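Local coordinates for protein lysyl-trna-dependent l-ysyl-phosphatidylgycerol synthase (Bacillus licheniformis, PDB 4V36) that transfers the lysyl group of lysyl-tRNA to phosphatidylglycerol, a tRNA-dependent modification of membrane lipid linked to bacterial resistance, at residues R41-S46 and I78-H83; A50-A55 and G65-R70; G58-V63 and G89-F94. All blocks are in the same frame, centred on the assembly; numbering follows the deposited sequence.

Contact 1 of 3, residues R41-S46 and I78-H83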
loop_
_atom_site.group_PDB
_atom_site.type_symbol
_atom_site.label_atom_id
_atom_site.label_comp_id
_atom_site.label_asym_id
_atom_site.label_seq_id
_atom_site.Cartn_x
_atom_site.Cartn_y
_atom_site.Cartn_z
ATOM N N ARG A 41 5.126 -15.015 3.685
ATOM C CA ARG A 41 5.334 -15.838 4.871
ATOM C C ARG A 41 5.437 -14.958 6.110
ATOM O O ARG A 41 5.795 -13.784 6.021
ATOM C CB ARG A 41 6.590 -16.700 4.722
ATOM C CG ARG A 41 6.523 -17.694 3.573
ATOM C CD ARG A 41 7.712 -18.644 3.590
ATOM N NE ARG A 41 7.753 -19.448 4.809
ATOM C CZ ARG A 41 7.119 -20.606 4.963
ATOM N NH1 ARG A 41 6.386 -21.101 3.975
ATOM N NH2 ARG A 41 7.214 -21.269 6.108
ATOM N N PHE A 42 5.116 -15.528 7.266
ATOM C CA PHE A 42 5.120 -14.770 8.511
ATOM C C PHE A 42 6.214 -15.246 9.459
ATOM O O PHE A 42 6.533 -16.434 9.511
ATOM C CB PHE A 42 3.757 -14.867 9.201
ATOM C CG PHE A 42 2.636 -14.235 8.425
ATOM C CD1 PHE A 42 2.890 -13.226 7.510
ATOM C CD2 PHE A 42 1.328 -14.649 8.613
ATOM C CE1 PHE A 42 1.861 -12.645 6.797
ATOM C CE2 PHE A 42 0.295 -14.071 7.903
ATOM C CZ PHE A 42 0.562 -13.067 6.993
ATOM N N PHE A 43 6.787 -14.308 10.206
ATOM C CA PHE A 43 7.774 -14.636 11.226
ATOM C C PHE A 43 7.423 -13.945 12.538
ATOM O O PHE A 43 7.692 -12.757 12.714
ATOM C CB PHE A 43 9.181 -14.237 10.775
ATOM C CG PHE A 43 10.266 -14.660 11.728
ATOM C CD1 PHE A 43 10.858 -15.907 11.613
ATOM C CD2 PHE A 43 10.693 -13.812 12.738
ATOM C CE1 PHE A 43 11.855 -16.300 12.488
ATOM C CE2 PHE A 43 11.689 -14.200 13.616
ATOM C CZ PHE A 43 12.271 -15.445 13.490
ATOM N N TYR A 44 6.815 -14.691 13.452
ATOM C CA TYR A 44 6.469 -14.154 14.761
ATOM C C TYR A 44 7.652 -14.265 15.712
ATOM O O TYR A 44 8.374 -15.262 15.702
ATOM C CB TYR A 44 5.255 -14.880 15.342
ATOM C CG TYR A 44 3.965 -14.603 14.604
ATOM C CD1 TYR A 44 3.154 -13.535 14.963
ATOM C CD2 TYR A 44 3.556 -15.409 13.551
ATOM C CE1 TYR A 44 1.973 -13.276 14.292
ATOM C CE2 TYR A 44 2.377 -15.158 12.873
ATOM C CZ TYR A 44 1.590 -14.090 13.247
ATOM O OH TYR A 44 0.415 -13.837 12.578
ATOM N N SER A 45 7.850 -13.236 16.527
ATOM C CA SER A 45 8.925 -13.240 17.509
ATOM C C SER A 45 8.610 -14.213 18.637
ATOM O O SER A 45 7.454 -14.581 18.845
ATOM C CB SER A 45 9.151 -11.834 18.067
ATOM O OG SER A 45 7.971 -11.326 18.664
ATOM N N SER A 46 9.644 -14.629 19.361
ATOM C CA SER A 46 9.473 -15.536 20.492
ATOM C C SER A 46 8.641 -14.881 21.589
ATOM O O SER A 46 7.956 -15.558 22.355
ATOM C CB SER A 46 10.833 -15.968 21.042
ATOM O OG SER A 46 11.602 -14.846 21.436
ATOM N N ILE A 78 13.550 -8.416 14.802
ATOM C CA ILE A 78 14.520 -8.154 13.746
ATOM C C ILE A 78 15.791 -8.953 14.006
ATOM O O ILE A 78 16.391 -9.506 13.084
ATOM C CB ILE A 78 14.850 -6.652 13.642
ATOM C CG1 ILE A 78 13.614 -5.871 13.192
ATOM C CG2 ILE A 78 15.997 -6.416 12.671
ATOM C CD1 ILE A 78 13.818 -4.377 13.157
ATOM N N LYS A 79 16.182 -9.024 15.274
ATOM C CA LYS A 79 17.358 -9.783 15.683
ATOM C C LYS A 79 17.186 -11.272 15.398
ATOM O O LYS A 79 18.081 -11.915 14.854
ATOM C CB LYS A 79 17.641 -9.560 17.170
ATOM C CG LYS A 79 18.875 -10.274 17.695
ATOM C CD LYS A 79 19.094 -9.959 19.166
ATOM C CE LYS A 79 20.330 -10.653 19.710
ATOM N NZ LYS A 79 20.539 -10.349 21.153
ATOM N N GLU A 80 16.027 -11.810 15.764
ATOM C CA GLU A 80 15.737 -13.226 15.565
ATOM C C GLU A 80 15.605 -13.582 14.086
ATOM O O GLU A 80 16.101 -14.617 13.643
ATOM C CB GLU A 80 14.459 -13.621 16.308
ATOM C CG GLU A 80 14.572 -13.544 17.821
ATOM C CD GLU A 80 13.254 -13.824 18.517
ATOM O OE1 GLU A 80 12.221 -13.920 17.823
ATOM O OE2 GLU A 80 13.251 -13.949 19.760
ATOM N N PHE A 81 14.931 -12.720 13.330
ATOM C CA PHE A 81 14.712 -12.956 11.906
ATOM C C PHE A 81 16.026 -12.950 11.132
ATOM O O PHE A 81 16.270 -13.829 10.305
ATOM C CB PHE A 81 13.757 -11.909 11.331
ATOM C CG PHE A 81 13.460 -12.095 9.870
ATOM C CD1 PHE A 81 12.574 -13.072 9.450
ATOM C CD2 PHE A 81 14.062 -11.289 8.918
ATOM C CE1 PHE A 81 12.299 -13.247 8.107
ATOM C CE2 PHE A 81 13.789 -11.460 7.574
ATOM C CZ PHE A 81 12.907 -12.440 7.168
ATOM N N LEU A 82 16.867 -11.956 11.403
ATOM C CA LEU A 82 18.166 -11.852 10.746
ATOM C C LEU A 82 19.082 -13.005 11.142
ATOM O O LEU A 82 19.858 -13.500 10.323
ATOM C CB LEU A 82 18.832 -10.515 11.077
ATOM C CG LEU A 82 18.227 -9.275 10.415
ATOM C CD1 LEU A 82 18.891 -8.010 10.929
ATOM C CD2 LEU A 82 18.356 -9.365 8.908
ATOM N N HIS A 83 18.991 -13.429 12.399
ATOM C CA HIS A 83 19.788 -14.550 12.884
ATOM C C HIS A 83 19.347 -15.851 12.223
ATOM O O HIS A 83 20.177 -16.661 11.812
ATOM C CB HIS A 83 19.684 -14.672 14.405
ATOM C CG HIS A 83 20.481 -15.804 14.975
ATOM N ND1 HIS A 83 19.969 -17.075 15.124
ATOM C CD2 HIS A 83 21.756 -15.857 15.429
ATOM C CE1 HIS A 83 20.893 -17.861 15.647
ATOM N NE2 HIS A 83 21.987 -17.147 15.842
#

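Contact 2 of 3, residues A50-A55 and G65-R70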
loop_
_atom_site.group_PDB
_atom_site.type_symbol
_atom_site.label_atom_id
_atom_site.label_comp_id
_atom_site.label_asym_id
_atom_site.label_seq_id
_atom_site.Cartn_x
_atom_site.Cartn_y
_atom_site.Cartn_z
ATOM N N ALA A 50 5.547 -9.240 18.219
ATOM C CA ALA A 50 5.977 -8.626 16.966
ATOM C C ALA A 50 5.917 -9.606 15.797
ATOM O O ALA A 50 5.977 -10.821 15.989
ATOM C CB ALA A 50 7.379 -8.065 17.114
ATOM N N LEU A 51 5.807 -9.070 14.585
ATOM C CA LEU A 51 5.650 -9.899 13.394
ATOM C C LEU A 51 6.351 -9.319 12.167
ATOM O O LEU A 51 6.243 -8.127 11.880
ATOM C CB LEU A 51 4.164 -10.096 13.086
ATOM C CG LEU A 51 3.827 -10.760 11.751
ATOM C CD1 LEU A 51 4.338 -12.192 11.714
ATOM C CD2 LEU A 51 2.332 -10.712 11.492
ATOM N N ILE A 52 7.062 -10.176 11.443
ATOM C CA ILE A 52 7.696 -9.787 10.189
ATOM C C ILE A 52 7.099 -10.556 9.012
ATOM O O ILE A 52 7.109 -11.787 8.992
ATOM C CB ILE A 52 9.220 -10.017 10.228
ATOM C CG1 ILE A 52 9.900 -8.924 11.053
ATOM C CG2 ILE A 52 9.796 -10.042 8.819
ATOM C CD1 ILE A 52 11.412 -9.013 11.050
ATOM N N GLN A 53 6.569 -9.820 8.041
ATOM C CA GLN A 53 6.041 -10.423 6.823
ATOM C C GLN A 53 7.078 -10.317 5.710
ATOM O O GLN A 53 7.708 -9.274 5.542
ATOM C CB GLN A 53 4.736 -9.747 6.404
ATOM C CG GLN A 53 3.697 -9.680 7.507
ATOM C CD GLN A 53 2.408 -9.023 7.054
ATOM O OE1 GLN A 53 2.122 -8.945 5.858
ATOM N NE2 GLN A 53 1.621 -8.544 8.012
ATOM N N PHE A 54 7.252 -11.391 4.948
ATOM C CA PHE A 54 8.294 -11.417 3.931
ATOM C C PHE A 54 8.001 -12.394 2.801
ATOM O O PHE A 54 7.066 -13.192 2.875
ATOM C CB PHE A 54 9.642 -11.766 4.569
ATOM C CG PHE A 54 9.704 -13.161 5.128
ATOM C CD1 PHE A 54 9.188 -13.442 6.383
ATOM C CD2 PHE A 54 10.283 -14.188 4.402
ATOM C CE1 PHE A 54 9.245 -14.724 6.901
ATOM C CE2 PHE A 54 10.342 -15.472 4.914
ATOM C CZ PHE A 54 9.822 -15.739 6.166
ATOM N N ALA A 55 8.816 -12.321 1.754
ATOM C CA ALA A 55 8.742 -13.258 0.643
ATOM C C ALA A 55 10.144 -13.733 0.285
ATOM O O ALA A 55 11.113 -12.989 0.427
ATOM C CB ALA A 55 8.067 -12.620 -0.558
ATOM N N GLY A 65 7.920 -3.759 4.675
ATOM C CA GLY A 65 7.738 -2.740 5.693
ATOM C C GLY A 65 8.401 -3.058 7.019
ATOM O O GLY A 65 9.153 -4.024 7.140
ATOM N N ASP A 66 8.123 -2.223 8.016
ATOM C CA ASP A 66 8.602 -2.448 9.373
ATOM C C ASP A 66 7.791 -3.566 10.027
ATOM O O ASP A 66 6.741 -3.947 9.510
ATOM C CB ASP A 66 8.508 -1.153 10.189
ATOM C CG ASP A 66 9.456 -0.081 9.690
ATOM O OD1 ASP A 66 10.676 -0.211 9.923
ATOM O OD2 ASP A 66 8.980 0.896 9.073
ATOM N N PRO A 67 8.280 -4.111 11.154
ATOM C CA PRO A 67 7.491 -5.133 11.850
ATOM C C PRO A 67 6.139 -4.613 12.335
ATOM O O PRO A 67 5.948 -3.403 12.460
ATOM C CB PRO A 67 8.379 -5.512 13.040
ATOM C CG PRO A 67 9.757 -5.187 12.598
ATOM C CD PRO A 67 9.622 -3.962 11.744
ATOM N N SER A 68 5.212 -5.527 12.596
ATOM C CA SER A 68 3.906 -5.165 13.134
ATOM C C SER A 68 3.824 -5.558 14.604
ATOM O O SER A 68 4.496 -6.491 15.038
ATOM C CB SER A 68 2.785 -5.840 12.341
ATOM O OG SER A 68 2.849 -5.495 10.968
ATOM N N GLY A 69 3.005 -4.842 15.368
ATOM C CA GLY A 69 2.817 -5.149 16.773
ATOM C C GLY A 69 3.443 -4.129 17.705
ATOM O O GLY A 69 3.533 -2.948 17.375
ATOM N N ARG A 70 3.873 -4.592 18.876
ATOM C CA ARG A 70 4.470 -3.719 19.883
ATOM C C ARG A 70 5.884 -3.304 19.490
ATOM O O ARG A 70 6.747 -4.151 19.259
ATOM C CB ARG A 70 4.484 -4.408 21.248
HETATM O O HOH W 1 4.178 -7.004 9.411
HETATM O O HOH W 2 7.194 -6.714 7.909
#

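Contact 3 of 3, residues G58-V63 and G89-F94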
loop_
_atom_site.group_PDB
_atom_site.type_symbol
_atom_site.label_atom_id
_atom_site.label_comp_id
_atom_site.label_asym_id
_atom_site.label_seq_id
_atom_site.Cartn_x
_atom_site.Cartn_y
_atom_site.Cartn_z
ATOM N N GLY A 58 14.937 -16.770 -4.178
ATOM C CA GLY A 58 16.213 -17.455 -4.251
ATOM C C GLY A 58 16.858 -17.540 -2.881
ATOM O O GLY A 58 16.281 -18.100 -1.950
ATOM N N GLN A 59 18.052 -16.974 -2.758
ATOM C CA GLN A 59 18.746 -16.938 -1.477
ATOM C C GLN A 59 18.581 -15.575 -0.813
ATOM O O GLN A 59 19.391 -15.182 0.026
ATOM C CB GLN A 59 20.233 -17.261 -1.655
ATOM C CG GLN A 59 20.523 -18.695 -2.081
ATOM C CD GLN A 59 20.245 -18.945 -3.552
ATOM O OE1 GLN A 59 20.462 -18.072 -4.393
ATOM N NE2 GLN A 59 19.756 -20.138 -3.867
ATOM N N ARG A 60 17.530 -14.856 -1.194
ATOM C CA ARG A 60 17.291 -13.517 -0.663
ATOM C C ARG A 60 15.854 -13.343 -0.177
ATOM O O ARG A 60 14.903 -13.665 -0.887
ATOM C CB ARG A 60 17.618 -12.459 -1.721
ATOM C CG ARG A 60 19.038 -12.557 -2.261
ATOM C CD ARG A 60 19.353 -11.446 -3.247
ATOM N NE ARG A 60 20.650 -11.653 -3.886
ATOM C CZ ARG A 60 21.253 -10.758 -4.661
ATOM N NH1 ARG A 60 20.681 -9.584 -4.894
ATOM N NH2 ARG A 60 22.432 -11.035 -5.200
ATOM N N LEU A 61 15.708 -12.830 1.042
ATOM C CA LEU A 61 14.394 -12.600 1.635
ATOM C C LEU A 61 14.025 -11.120 1.598
ATOM O O LEU A 61 14.814 -10.268 2.007
ATOM C CB LEU A 61 14.360 -13.109 3.077
ATOM C CG LEU A 61 14.728 -14.573 3.331
ATOM C CD1 LEU A 61 14.795 -14.850 4.823
ATOM C CD2 LEU A 61 13.733 -15.506 2.661
ATOM N N VAL A 62 12.826 -10.816 1.110
ATOM C CA VAL A 62 12.358 -9.436 1.047
ATOM C C VAL A 62 11.244 -9.182 2.058
ATOM O O VAL A 62 10.145 -9.719 1.929
ATOM C CB VAL A 62 11.850 -9.070 -0.361
ATOM C CG1 VAL A 62 11.468 -7.597 -0.419
ATOM C CG2 VAL A 62 12.906 -9.391 -1.407
ATOM N N VAL A 63 11.536 -8.359 3.060
ATOM C CA VAL A 63 10.559 -8.012 4.087
ATOM C C VAL A 63 9.702 -6.830 3.645
ATOM O O VAL A 63 10.215 -5.850 3.106
ATOM C CB VAL A 63 11.249 -7.671 5.424
ATOM C CG1 VAL A 63 10.225 -7.268 6.475
ATOM C CG2 VAL A 63 12.079 -8.848 5.909
ATOM N N GLY A 89 22.024 -18.794 5.329
ATOM C CA GLY A 89 22.884 -17.992 4.479
ATOM C C GLY A 89 22.103 -17.113 3.523
ATOM O O GLY A 89 22.536 -16.868 2.396
ATOM N N TYR A 90 20.948 -16.636 3.973
ATOM C CA TYR A 90 20.094 -15.791 3.144
ATOM C C TYR A 90 20.398 -14.311 3.343
ATOM O O TYR A 90 20.709 -13.872 4.449
ATOM C CB TYR A 90 18.615 -16.054 3.446
ATOM C CG TYR A 90 18.128 -17.427 3.041
ATOM C CD1 TYR A 90 18.863 -18.223 2.172
ATOM C CD2 TYR A 90 16.925 -17.926 3.527
ATOM C CE1 TYR A 90 18.418 -19.478 1.800
ATOM C CE2 TYR A 90 16.473 -19.180 3.162
ATOM C CZ TYR A 90 17.222 -19.952 2.298
ATOM O OH TYR A 90 16.775 -21.200 1.932
ATOM N N LEU A 91 20.305 -13.546 2.261
ATOM C CA LEU A 91 20.416 -12.096 2.333
ATOM C C LEU A 91 19.038 -11.505 2.610
ATOM O O LEU A 91 18.049 -11.924 2.012
ATOM C CB LEU A 91 20.997 -11.529 1.036
ATOM C CG LEU A 91 21.193 -10.012 0.970
ATOM C CD1 LEU A 91 22.244 -9.556 1.972
ATOM C CD2 LEU A 91 21.560 -9.574 -0.441
ATOM N N VAL A 92 18.971 -10.538 3.517
ATOM C CA VAL A 92 17.683 -9.969 3.901
ATOM C C VAL A 92 17.526 -8.529 3.425
ATOM O O VAL A 92 18.394 -7.686 3.655
ATOM C CB VAL A 92 17.481 -10.016 5.423
ATOM C CG1 VAL A 92 16.148 -9.390 5.803
ATOM C CG2 VAL A 92 17.555 -11.446 5.917
ATOM N N ILE A 93 16.408 -8.261 2.759
ATOM C CA ILE A 93 16.095 -6.929 2.261
ATOM C C ILE A 93 14.808 -6.415 2.902
ATOM O O ILE A 93 13.839 -7.159 3.042
ATOM C CB ILE A 93 15.944 -6.929 0.726
ATOM C CG1 ILE A 93 17.149 -7.607 0.070
ATOM C CG2 ILE A 93 15.766 -5.514 0.202
ATOM C CD1 ILE A 93 16.953 -7.920 -1.398
ATOM N N PHE A 94 14.806 -5.147 3.302
ATOM C CA PHE A 94 13.613 -4.532 3.872
ATOM C C PHE A 94 13.033 -3.503 2.906
ATOM O O PHE A 94 13.722 -2.575 2.485
ATOM C CB PHE A 94 13.931 -3.881 5.221
ATOM C CG PHE A 94 14.357 -4.860 6.281
ATOM C CD1 PHE A 94 15.689 -5.213 6.425
ATOM C CD2 PHE A 94 13.423 -5.430 7.129
ATOM C CE1 PHE A 94 16.081 -6.115 7.397
ATOM C CE2 PHE A 94 13.809 -6.332 8.104
ATOM C CZ PHE A 94 15.141 -6.676 8.237
#

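Contact 1 of 3, residues R41-S46 and I78-H83
Phe43, on strand 41-44 at one border of the mixed sheet, meets Phe81 and Glu80 of helix 74-87. The arrangement is a helix packed on a sheet near its outermost strand, within a domain whose family belongs to the acetyltransferase clan.

The aromatic part is a T-shaped (edge-to-face) pair. The two ring planes stand at 72° with centroids 5.3 Å apart, and Phe81 turns its edge to a face of Phe43. Phe81 CD1 does the touching, 3.6 Å from Phe43 CG and offset toward the rim of that ring. Phe43 points its CB toward the helix, with CG anti to the backbone N (chi1 -175°), and Phe81 CA lies over the same ring face, 4.1 Å from the centroid, in a CH-pi contact. Glu80 CB sits in plane at the ring edge, 3.9 Å from Phe43 CE2. Beyond the pair, Phe81 also meets the ring of Phe54 on strand 50-57.

The polar part lies past the strand end. Glu80 OE1 accepts a hydrogen bond from Ser46 N at 3.1 Å, with an angle of 156° at the hydrogen, while OE2 accepts one from Ser46 OG. Ser46 thus meets the carboxylate at two points, through N and OG; both oxygens use their syn lone pairs. Ser46 is poorly ordered, which leaves the exact length of the hydroxyl bond doubtful. Ser45 CA approaches Glu80 OE1 to 3.4 Å.

Contact 2 of 3, residues A50-A55 and G65-R70
Leu51 and Ser68 form an antiparallel hydrogen-bonded pair, the two residues exchanging both backbone bonds. Leu51 N donates to Ser68 O, bent to 134° at the hydrogen, and Ser68 N donates to Leu51 O more nearly straight, at 164°; each measures 2.9 Å between donor and acceptor. One step outward, Ala50 and Gly69 make a non-hydrogen-bonded pair with CA atoms 4.7 Å apart; a side chain at Gly69 would crowd Ala50 CA and the carbonyl O of Ser68. Ala50 CA also makes a CA-H...O contact of 3.2 Å with Ser68 O. This is the open end of the beta hairpin of strands 50-57 and 60-69.

Side chains sort by sheet face. Ile52 and Pro67 lie side by side and point the same way, Ile52 CG1 being 4.0 Å from Pro67 CG; on this side Val77 and Phe81 of helix 74-87 pack on Ile52. The side chains of Leu51 and Ser68 share the other face, where Leu19 and Phe22 of helix 16-25 touch Leu51. Ser68 OG, hydrogen-bonded to Ser32 OG, also pairs with water 1, which makes a weak 3.4 Å bond to Leu51 O.

Beyond Pro67 direct pairing gives way to water 2, which accepts from Gln53 N at 3.2 Å and lies 3.2 Å from Asp66 O, to which it can donate. The chemistry therefore implies a buried seam in which two direct backbone bonds join these segments and water bridges an interruption, direct pairing of the strands resuming between Gln53 and Leu64.

Contact 3 of 3, residues G58-V63 and G89-F94
Leu61 and Leu91 are joined by a backbone hydrogen bond in a parallel strand pair, and four alternating bonds of this kind make up its first shell. Leu91 N donates to Gln59 O at 2.9 Å, Leu61 N to Leu91 O at 2.7 Å and Ile93 N to Leu61 O at 2.7 Å, and Val63 N closes the series on Ile93 O. The last three meet their carbonyls almost head-on, with angles at the oxygen between 168° and 175°. Leu61, Leu91 and Ile93 each use both N and O across the pair. The strand axes approach to 4.6 Å, with their directions 20° apart.

Side chains add contacts on both faces. Arg60 and Leu91 run side by side, and Leu91 CD2 lies over one face of the guanidinium, 4.1 Å from Arg60 NE. On the opposite face Val63 flanks Phe94, with Val63 CB 3.6 Å from Phe94 CD2. Tyr90 meets Leu61 by the edge of its ring, where Tyr90 CD2 lies 4.0 Å from Leu61 CD1. The Tyr90 hydroxyl is hydrogen-bonded to Glu9.

Gly89 precedes the pairing: at positive phi it is the C-prime residue of the Schellman motif that ends helix 74-87, and the chain turns from there into strand 91-97. The whole is a beta-alpha-beta crossover. Phe81 of its connecting helix packs on Val63 and Val92, while the Arg60, Val62 and Ile93 face carries helix 319-330; strand 50-57 flanks strand 60-69, and strand 305-313 flanks strand 91-97.

From the N terminus, strand 41-44 leads into strand 50-57, which turns back as strand 60-69; contact 2 closes this short hairpin loop. The chain then enters helix 74-87, whose return to the first strand closes the larger loop of contact 1, with contact 2 nested inside it. Contact 3 is completed last, by strand 91-97, and its segments alternate with those of both other contacts. All three meet on one sheet: 41-44 is bonded to 50-57 through Phe43 N and Ile52 O, 2.8 Å apart, and 60-69 serves contacts 2 and 3. Between contacts 1 and 3, Phe81 CZ packs on Leu61 CD1 and Leu82 on Val92, tying the helix to the crossover strands.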